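Local coordinates for MutT related protein (Methanosarcina mazei, PDB 3GRN) that probably acts as a hydrolase of the Nudix (MutT-related) family, whose members typically cleave nucleoside diphosphates linked to another moiety, at residues 5-18 with 81-95. Residues are numbered along the deposited sequence; the frame is centred on the assembly and turned at random. Where two conformers were deposited one is given.
Sequences KPYIISVYALIRNE and TEKKVIAIVFDGGYV
In the conformer described, one of two modelled, Arg-16 reaches across to Asp-91 end-on, NH1 bonding OD1 at 2.7 Å and NH2 bonding OD2 at 2.6 Å. Both oxygens lie close to the guanidinium plane, but the carboxylate is turned against it: OD1 is met on its syn side, whereas NH2 approaches OD2 from above the carboxylate plane. OD1 also takes the backbone N-H of Gly-93, closing an Asx turn. In the same conformer the extended arginine chain runs over one face of the Tyr-94 ring, with CD 3.9 Å from the ring centroid in a CH-pi contact. Were Asp-91 replaced by an alanine, the guanidinium would probably lose its carboxylate mate and be freer to turn, and the Gly-93 N-H its side-chain acceptor.

Farther back, Leu-14 CG meets Val-89 CG1 at 3.7 Å, and Ala-87 CB lies in the plane of the Tyr-12 ring at its edge, 3.5 Å from CE2. Phe-126 of helix 124-137 packs edge-to-face with Tyr-12 on this side. On the other face, Val-11 CG1 touches the Phe-90 edge at CE2. Near the start, Lys-84 lies alongside Tyr-7, pointing the same way; its bend at chi3 (87°) brings NZ to the phenol OH at 3.2 Å.

Between these two sets of side chains, strands 7-16 and 84-94 run parallel, their axes at 27°. A regular backbone ladder extends from Pro-6 to Leu-14; a beta bulge at Gly-92 and Gly-93 then shifts the register by one residue, pairing Arg-16 with Tyr-94. Flanked by antiparallel strands 72-79 and 38-44, this parallel pair belongs to the mixed sheet, with helices on both faces, of the alpha/beta/alpha Nudix fold.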
ATOM      1  N   LYS A   5       8.390  20.285   9.402  1.00 40.13           N
ATOM      2  CA  LYS A   5       7.582  19.225   8.822  1.00 29.76           C
ATOM      3  C   LYS A   5       8.125  18.902   7.419  1.00 17.79           C
ATOM      4  O   LYS A   5       8.288  19.826   6.625  1.00 23.45           O
ATOM      5  CB  LYS A   5       6.147  19.724   8.732  1.00 30.73           C
ATOM      6  CG  LYS A   5       5.142  18.697   8.342  1.00 32.40           C
ATOM      7  CD  LYS A   5       3.734  19.290   8.331  1.00 25.03           C
ATOM      8  CE  LYS A   5       3.257  19.596   9.759  1.00 30.12           C
ATOM      9  NZ  LYS A   5       1.794  19.915   9.775  1.00 21.67           N
ATOM     10  N   PRO A   6       8.405  17.613   7.142  1.00 21.36           N
ATOM     11  CA  PRO A   6       8.998  17.221   5.853  1.00 20.96           C
ATOM     12  C   PRO A   6       7.995  17.321   4.712  1.00 19.71           C
ATOM     13  O   PRO A   6       6.771  17.258   4.950  1.00 20.75           O
ATOM     14  CB  PRO A   6       9.361  15.752   6.062  1.00 25.14           C
ATOM     15  CG  PRO A   6       8.360  15.267   7.077  1.00 30.02           C
ATOM     16  CD  PRO A   6       8.188  16.445   8.010  1.00 25.17           C
ATOM     17  N   TYR A   7       8.517  17.502   3.497  1.00 13.98           N
ATOM     18  CA  TYR A   7       7.700  17.415   2.273  1.00 16.54           C
ATOM     19  C   TYR A   7       7.824  16.019   1.693  1.00 18.16           C
ATOM     20  O   TYR A   7       8.895  15.404   1.789  1.00 19.52           O
ATOM     21  CB  TYR A   7       8.156  18.420   1.212  1.00 13.75           C
ATOM     22  CG  TYR A   7       7.781  19.843   1.472  1.00 15.73           C
ATOM     23  CD1 TYR A   7       6.577  20.359   0.973  1.00 16.32           C
ATOM     24  CD2 TYR A   7       8.628  20.694   2.187  1.00 19.92           C
ATOM     25  CE1 TYR A   7       6.215  21.689   1.202  1.00 20.05           C
ATOM     26  CE2 TYR A   7       8.285  22.028   2.425  1.00 20.15           C
ATOM     27  CZ  TYR A   7       7.069  22.515   1.940  1.00 19.30           C
ATOM     28  OH  TYR A   7       6.710  23.822   2.171  1.00 21.22           O
ATOM     29  N   ILE A   8       6.742  15.522   1.077  1.00 13.94           N
ATOM     30  CA  ILE A   8       6.792  14.299   0.288  1.00 14.55           C
ATOM     31  C   ILE A   8       6.124  14.558  -1.051  1.00 15.82           C
ATOM     32  O   ILE A   8       5.326  15.505  -1.170  1.00 13.48           O
ATOM     33  CB  ILE A   8       6.134  13.078   0.980  1.00 18.61           C
ATOM     34  CG1 ILE A   8       4.630  13.284   1.110  1.00 20.32           C
ATOM     35  CG2 ILE A   8       6.827  12.786   2.360  1.00 20.32           C
ATOM     36  CD1 ILE A   8       3.824  12.031   1.144  1.00 23.94           C
ATOM     37  N   ILE A   9       6.516  13.761  -2.056  1.00 14.17           N
ATOM     38  CA  ILE A   9       5.937  13.877  -3.403  1.00  8.92           C
ATOM     39  C   ILE A   9       4.920  12.742  -3.581  1.00 14.32           C
ATOM     40  O   ILE A   9       5.209  11.564  -3.288  1.00 15.25           O
ATOM     41  CB  ILE A   9       7.033  13.797  -4.538  1.00 16.34           C
ATOM     42  CG1 ILE A   9       8.177  14.792  -4.296  1.00 22.52           C
ATOM     43  CG2 ILE A   9       6.396  13.976  -5.956  1.00 21.24           C
ATOM     44  CD1 ILE A   9       7.744  16.256  -4.241  1.00 21.55           C
ATOM     45  N   SER A  10       3.738  13.103  -4.060  1.00 10.98           N
ATOM     46  CA  SER A  10       2.709  12.132  -4.389  1.00 10.50           C
ATOM     47  C   SER A  10       2.266  12.348  -5.816  1.00 15.73           C
ATOM     48  O   SER A  10       2.553  13.395  -6.408  1.00 13.56           O
ATOM     49  CB  SER A  10       1.514  12.226  -3.440  1.00 15.59           C
ATOM     50  OG  SER A  10       1.878  11.805  -2.132  1.00 19.61           O
ATOM     51  N   VAL A  11       1.624  11.334  -6.385  1.00 11.40           N
ATOM     52  CA  VAL A  11       1.042  11.429  -7.726  1.00 10.40           C
ATOM     53  C   VAL A  11      -0.411  10.937  -7.743  1.00 15.08           C
ATOM     54  O   VAL A  11      -0.761   9.968  -7.067  1.00 14.53           O
ATOM     55  CB  VAL A  11       1.891  10.658  -8.766  1.00 14.76           C
ATOM     56  CG1 VAL A  11       3.208  11.376  -9.030  1.00 15.21           C
ATOM     57  CG2 VAL A  11       2.186   9.224  -8.278  1.00 14.73           C
ATOM     58  N   TYR A  12      -1.254  11.626  -8.497  1.00 11.16           N
ATOM     59  CA  TYR A  12      -2.666  11.223  -8.687  1.00 13.33           C
ATOM     60  C   TYR A  12      -3.019  11.094 -10.165  1.00 10.55           C
ATOM     61  O   TYR A  12      -2.360  11.703 -11.027  1.00 11.04           O
ATOM     62  CB  TYR A  12      -3.610  12.185  -7.975  1.00 13.50           C
ATOM     63  CG  TYR A  12      -3.386  12.147  -6.479  1.00 16.13           C
ATOM     64  CD1 TYR A  12      -3.953  11.126  -5.708  1.00 18.80           C
ATOM     65  CD2 TYR A  12      -2.564  13.070  -5.846  1.00 19.61           C
ATOM     66  CE1 TYR A  12      -3.750  11.043  -4.325  1.00 20.24           C
ATOM     67  CE2 TYR A  12      -2.334  12.980  -4.439  1.00 19.34           C
ATOM     68  CZ  TYR A  12      -2.929  11.950  -3.704  1.00 20.90           C
ATOM     69  OH  TYR A  12      -2.745  11.839  -2.337  1.00 25.39           O
ATOM     70  N   ALA A  13      -4.053  10.279 -10.456  1.00 11.16           N
ATOM     71  CA  ALA A  13      -4.506  10.103 -11.853  1.00 15.27           C
ATOM     72  C   ALA A  13      -5.938  10.545 -12.035  1.00 13.81           C
ATOM     73  O   ALA A  13      -6.791  10.234 -11.202  1.00 14.97           O
ATOM     74  CB  ALA A  13      -4.375   8.661 -12.279  1.00 18.28           C
ATOM     75  N   LEU A  14      -6.187  11.270 -13.128  1.00 15.30           N
ATOM     76  CA  LEU A  14      -7.542  11.592 -13.573  1.00 15.10           C
ATOM     77  C   LEU A  14      -7.931  10.544 -14.607  1.00 15.87           C
ATOM     78  O   LEU A  14      -7.425  10.547 -15.735  1.00 18.31           O
ATOM     79  CB  LEU A  14      -7.606  12.968 -14.241  1.00 16.58           C
ATOM     80  CG  LEU A  14      -7.364  14.182 -13.371  1.00 18.61           C
ATOM     81  CD1 LEU A  14      -7.411  15.445 -14.257  1.00 19.24           C
ATOM     82  CD2 LEU A  14      -8.369  14.281 -12.236  1.00 21.60           C
ATOM     83  N   ILE A  15      -8.827   9.658 -14.206  1.00 16.12           N
ATOM     84  CA  ILE A  15      -9.228   8.547 -15.063  1.00 17.29           C
ATOM     85  C   ILE A  15     -10.708   8.695 -15.320  1.00 14.43           C
ATOM     86  O   ILE A  15     -11.477   8.720 -14.366  1.00 16.39           O
ATOM     87  CB  ILE A  15      -8.955   7.209 -14.374  1.00 17.02           C
ATOM     88  CG1 ILE A  15      -7.447   7.045 -14.145  1.00 22.01           C
ATOM     89  CG2 ILE A  15      -9.503   6.053 -15.190  1.00 17.58           C
ATOM     90  CD1 ILE A  15      -7.076   5.819 -13.390  1.00 21.21           C
ATOM     91  N   ARG A  16     -11.087   8.731 -16.604  1.00 19.00           N
ATOM     92  CA  ARG A  16     -12.492   8.919 -16.994  0.50 16.28           C
ATOM     93  C   ARG A  16     -13.091   7.677 -17.642  1.00 19.73           C
ATOM     94  O   ARG A  16     -12.374   6.863 -18.214  1.00 20.60           O
ATOM     95  CB  ARG A  16     -12.648  10.099 -17.962  0.50 18.29           C
ATOM     96  CG  ARG A  16     -12.091  11.410 -17.457  0.50 26.51           C
ATOM     97  CD  ARG A  16     -11.979  12.369 -18.621  0.50 32.33           C
ATOM     98  NE  ARG A  16     -11.113  13.504 -18.332  0.50 31.37           N
ATOM     99  CZ  ARG A  16      -9.787  13.486 -18.424  0.50 28.85           C
ATOM    100  NH1 ARG A  16      -9.141  12.383 -18.794  0.50 29.51           N
ATOM    101  NH2 ARG A  16      -9.103  14.583 -18.132  0.50 33.57           N
ATOM    102  N   ASN A  17     -14.414   7.554 -17.541  1.00 19.78           N
ATOM    103  CA  ASN A  17     -15.138   6.487 -18.220  1.00 26.36           C
ATOM    104  C   ASN A  17     -15.647   6.978 -19.570  1.00 27.74           C
ATOM    105  O   ASN A  17     -15.371   8.118 -19.961  1.00 25.39           O
ATOM    106  CB  ASN A  17     -16.280   5.924 -17.348  1.00 22.78           C
ATOM    107  CG  ASN A  17     -17.364   6.960 -16.989  1.00 24.67           C
ATOM    108  OD1 ASN A  17     -17.397   8.083 -17.496  1.00 26.55           O
ATOM    109  ND2 ASN A  17     -18.262   6.560 -16.097  1.00 27.37           N
ATOM    110  N   GLU A  18     -16.425   6.135 -20.251  1.00 27.17           N
ATOM    111  CA  GLU A  18     -17.023   6.476 -21.552  1.00 36.84           C
ATOM    112  C   GLU A  18     -17.850   7.770 -21.533  1.00 38.03           C
ATOM    113  O   GLU A  18     -17.950   8.463 -22.552  1.00 44.27           O
ATOM    114  CB  GLU A  18     -17.892   5.320 -22.056  1.00 35.92           C
ATOM    115  CG  GLU A  18     -17.225   3.950 -21.945  1.00 39.09           C
ATOM    116  CD  GLU A  18     -17.659   3.157 -20.707  1.00 50.55           C
ATOM    117  OE1 GLU A  18     -17.457   3.636 -19.567  1.00 41.27           O
ATOM    118  OE2 GLU A  18     -18.191   2.039 -20.875  1.00 51.15           O
ATOM    119  N   THR A  81      -0.901  16.320   9.223  1.00 15.09           N
ATOM    120  CA  THR A  81      -0.292  16.507  10.518  1.00 18.18           C
ATOM    121  C   THR A  81       1.225  16.189  10.519  1.00 18.45           C
ATOM    122  O   THR A  81       2.006  16.913  11.146  1.00 17.63           O
ATOM    123  CB  THR A  81      -1.081  15.793  11.663  1.00 18.62           C
ATOM    124  OG1 THR A  81      -0.443  16.110  12.898  1.00 20.00           O
ATOM    125  CG2 THR A  81      -1.088  14.279  11.469  1.00 19.75           C
ATOM    126  N   GLU A  82       1.658  15.141   9.805  1.00 14.31           N
ATOM    127  CA  GLU A  82       3.072  14.794   9.937  1.00 20.16           C
ATOM    128  C   GLU A  82       3.944  15.059   8.712  1.00 23.27           C
ATOM    129  O   GLU A  82       5.155  14.861   8.780  1.00 19.44           O
ATOM    130  CB  GLU A  82       3.245  13.373  10.463  1.00 30.24           C
ATOM    131  CG  GLU A  82       3.048  12.306   9.443  1.00 32.22           C
ATOM    132  CD  GLU A  82       2.541  11.019  10.059  1.00 46.35           C
ATOM    133  OE1 GLU A  82       2.984  10.664  11.180  1.00 44.16           O
ATOM    134  OE2 GLU A  82       1.698  10.364   9.408  1.00 55.54           O
ATOM    135  N   LYS A  83       3.333  15.546   7.629  1.00 16.18           N
ATOM    136  CA  LYS A  83       4.074  15.892   6.410  1.00 16.79           C
ATOM    137  C   LYS A  83       3.270  16.872   5.548  1.00 16.36           C
ATOM    138  O   LYS A  83       2.044  16.970   5.701  1.00 14.99           O
ATOM    139  CB  LYS A  83       4.387  14.631   5.603  1.00 16.73           C
ATOM    140  CG  LYS A  83       3.138  13.918   5.055  1.00 22.69           C
ATOM    141  CD  LYS A  83       3.419  12.454   4.807  1.00 32.45           C
ATOM    142  CE  LYS A  83       2.127  11.674   4.713  1.00 37.85           C
ATOM    143  NZ  LYS A  83       1.567  11.441   6.073  1.00 53.55           N
ATOM    144  N   LYS A  84       3.968  17.575   4.652  1.00 14.52           N
ATOM    145  CA  LYS A  84       3.333  18.361   3.590  1.00 13.45           C
ATOM    146  C   LYS A  84       3.433  17.588   2.287  1.00 15.01           C
ATOM    147  O   LYS A  84       4.492  17.061   1.956  1.00 18.74           O
ATOM    148  CB  LYS A  84       4.017  19.720   3.432  1.00 13.71           C
ATOM    149  CG  LYS A  84       3.888  20.616   4.722  1.00 18.83           C
ATOM    150  CD  LYS A  84       4.415  22.034   4.525  1.00 26.35           C
ATOM    151  CE  LYS A  84       3.335  22.962   3.955  1.00 42.60           C
ATOM    152  NZ  LYS A  84       3.833  24.329   3.586  1.00 39.25           N
ATOM    153  N   VAL A  85       2.342  17.555   1.539  1.00 12.82           N
ATOM    154  CA  VAL A  85       2.290  16.798   0.319  1.00 13.03           C
ATOM    155  C   VAL A  85       2.357  17.743  -0.901  1.00 14.35           C
ATOM    156  O   VAL A  85       1.660  18.753  -0.970  1.00 13.09           O
ATOM    157  CB  VAL A  85       1.037  15.912   0.285  1.00 14.72           C
ATOM    158  CG1 VAL A  85       0.921  15.186  -1.051  1.00 18.19           C
ATOM    159  CG2 VAL A  85       1.066  14.904   1.482  1.00 15.57           C
ATOM    160  N   ILE A  86       3.251  17.431  -1.821  1.00 12.45           N
ATOM    161  CA  ILE A  86       3.274  18.102  -3.118  1.00  8.51           C
ATOM    162  C   ILE A  86       2.863  17.007  -4.090  1.00 12.70           C
ATOM    163  O   ILE A  86       3.574  15.992  -4.232  1.00 14.50           O
ATOM    164  CB  ILE A  86       4.688  18.549  -3.529  1.00 15.27           C
ATOM    165  CG1 ILE A  86       5.247  19.623  -2.583  1.00 17.16           C
ATOM    166  CG2 ILE A  86       4.662  19.080  -4.976  1.00 17.29           C
ATOM    167  CD1 ILE A  86       6.781  19.706  -2.617  1.00 19.73           C
ATOM    168  N   ALA A  87       1.723  17.196  -4.738  1.00 14.04           N
ATOM    169  CA  ALA A  87       1.183  16.125  -5.579  1.00 14.58           C
ATOM    170  C   ALA A  87       1.023  16.574  -7.029  1.00 17.05           C
ATOM    171  O   ALA A  87       0.550  17.683  -7.303  1.00 15.58           O
ATOM    172  CB  ALA A  87      -0.115  15.636  -5.045  1.00 15.93           C
ATOM    173  N   ILE A  88       1.449  15.709  -7.938  1.00 12.65           N
ATOM    174  CA  ILE A  88       1.341  15.993  -9.364  0.50 12.36           C
ATOM    175  C   ILE A  88       0.219  15.118  -9.924  1.00 14.05           C
ATOM    176  O   ILE A  88       0.160  13.898  -9.654  1.00 14.11           O
ATOM    177  CB  ILE A  88       2.694  15.800 -10.119  0.50 15.81           C
ATOM    178  CG1 ILE A  88       3.776  16.744  -9.558  0.50 13.27           C
ATOM    179  CG2 ILE A  88       2.534  16.109 -11.600  0.50 15.78           C
ATOM    180  CD1 ILE A  88       4.566  16.191  -8.397  0.50 18.01           C
ATOM    181  N   VAL A  89      -0.678  15.750 -10.682  1.00 12.29           N
ATOM    182  CA  VAL A  89      -1.869  15.072 -11.191  1.00 12.28           C
ATOM    183  C   VAL A  89      -1.650  14.801 -12.679  1.00 14.74           C
ATOM    184  O   VAL A  89      -1.292  15.712 -13.433  1.00 15.74           O
ATOM    185  CB  VAL A  89      -3.162  15.890 -10.980  1.00 18.67           C
ATOM    186  CG1 VAL A  89      -4.324  15.097 -11.496  1.00 12.46           C
ATOM    187  CG2 VAL A  89      -3.382  16.220  -9.484  1.00 12.87           C
ATOM    188  N   PHE A  90      -1.834  13.543 -13.071  1.00 11.83           N
ATOM    189  CA  PHE A  90      -1.665  13.106 -14.445  1.00 14.80           C
ATOM    190  C   PHE A  90      -3.003  12.788 -15.078  1.00 15.68           C
ATOM    191  O   PHE A  90      -3.936  12.326 -14.395  1.00 15.61           O
ATOM    192  CB  PHE A  90      -0.779  11.861 -14.482  1.00 18.86           C
ATOM    193  CG  PHE A  90       0.667  12.159 -14.241  1.00 15.18           C
ATOM    194  CD1 PHE A  90       1.517  12.428 -15.319  1.00 20.57           C
ATOM    195  CD2 PHE A  90       1.185  12.161 -12.944  1.00 15.63           C
ATOM    196  CE1 PHE A  90       2.859  12.708 -15.102  1.00 21.38           C
ATOM    197  CE2 PHE A  90       2.524  12.459 -12.716  1.00 17.08           C
ATOM    198  CZ  PHE A  90       3.366  12.737 -13.784  1.00 17.54           C
ATOM    199  N   ASP A  91      -3.097  13.039 -16.380  1.00 15.25           N
ATOM    200  CA  ASP A  91      -4.294  12.700 -17.103  1.00 19.00           C
ATOM    201  C   ASP A  91      -4.158  11.259 -17.601  1.00 23.54           C
ATOM    202  O   ASP A  91      -3.230  10.913 -18.335  1.00 29.31           O
ATOM    203  CB  ASP A  91      -4.549  13.703 -18.235  1.00 27.05           C
ATOM    204  CG  ASP A  91      -5.979  13.646 -18.750  1.00 40.45           C
ATOM    205  OD1 ASP A  91      -6.444  12.542 -19.097  1.00 39.50           O
ATOM    206  OD2 ASP A  91      -6.639  14.707 -18.816  1.00 43.92           O
ATOM    207  N   GLY A  92      -5.095  10.427 -17.168  1.00 17.74           N
ATOM    208  CA  GLY A  92      -5.077   9.002 -17.448  1.00 24.56           C
ATOM    209  C   GLY A  92      -6.013   8.651 -18.592  1.00 27.26           C
ATOM    210  O   GLY A  92      -6.130   7.483 -18.952  1.00 34.29           O
ATOM    211  N   GLY A  93      -6.686   9.653 -19.150  1.00 26.95           N
ATOM    212  CA  GLY A  93      -7.480   9.454 -20.365  1.00 31.31           C
ATOM    213  C   GLY A  93      -8.838   8.852 -20.076  1.00 27.34           C
ATOM    214  O   GLY A  93      -9.417   9.091 -19.016  1.00 26.93           O
ATOM    215  N   TYR A  94      -9.342   8.069 -21.032  1.00 26.33           N
ATOM    216  CA  TYR A  94     -10.668   7.455 -20.960  1.00 26.47           C
ATOM    217  C   TYR A  94     -10.503   5.950 -21.031  1.00 26.16           C
ATOM    218  O   TYR A  94      -9.821   5.446 -21.934  1.00 29.66           O
ATOM    219  CB  TYR A  94     -11.556   7.918 -22.128  1.00 27.41           C
ATOM    220  CG  TYR A  94     -11.939   9.379 -22.107  1.00 31.48           C
ATOM    221  CD1 TYR A  94     -13.207   9.770 -21.709  1.00 35.88           C
ATOM    222  CD2 TYR A  94     -11.034  10.371 -22.509  1.00 36.50           C
ATOM    223  CE1 TYR A  94     -13.576  11.110 -21.691  1.00 40.62           C
ATOM    224  CE2 TYR A  94     -11.387  11.715 -22.488  1.00 35.93           C
ATOM    225  CZ  TYR A  94     -12.664  12.073 -22.082  1.00 41.67           C
ATOM    226  OH  TYR A  94     -13.036  13.396 -22.053  1.00 43.48           O
ATOM    227  N   VAL A  95     -11.109   5.240 -20.075  1.00 24.88           N
ATOM    228  CA  VAL A  95     -11.005   3.782 -19.980  1.00 27.91           C
ATOM    229  C   VAL A  95     -12.353   3.071 -19.868  1.00 25.32           C
ATOM    230  O   VAL A  95     -13.358   3.647 -19.452  1.00 28.45           O
ATOM    231  CB  VAL A  95     -10.099   3.285 -18.792  1.00 33.28           C
ATOM    232  CG1 VAL A  95      -8.678   3.864 -18.864  1.00 36.37           C
ATOM    233  CG2 VAL A  95     -10.758   3.555 -17.434  1.00 28.61           C
TER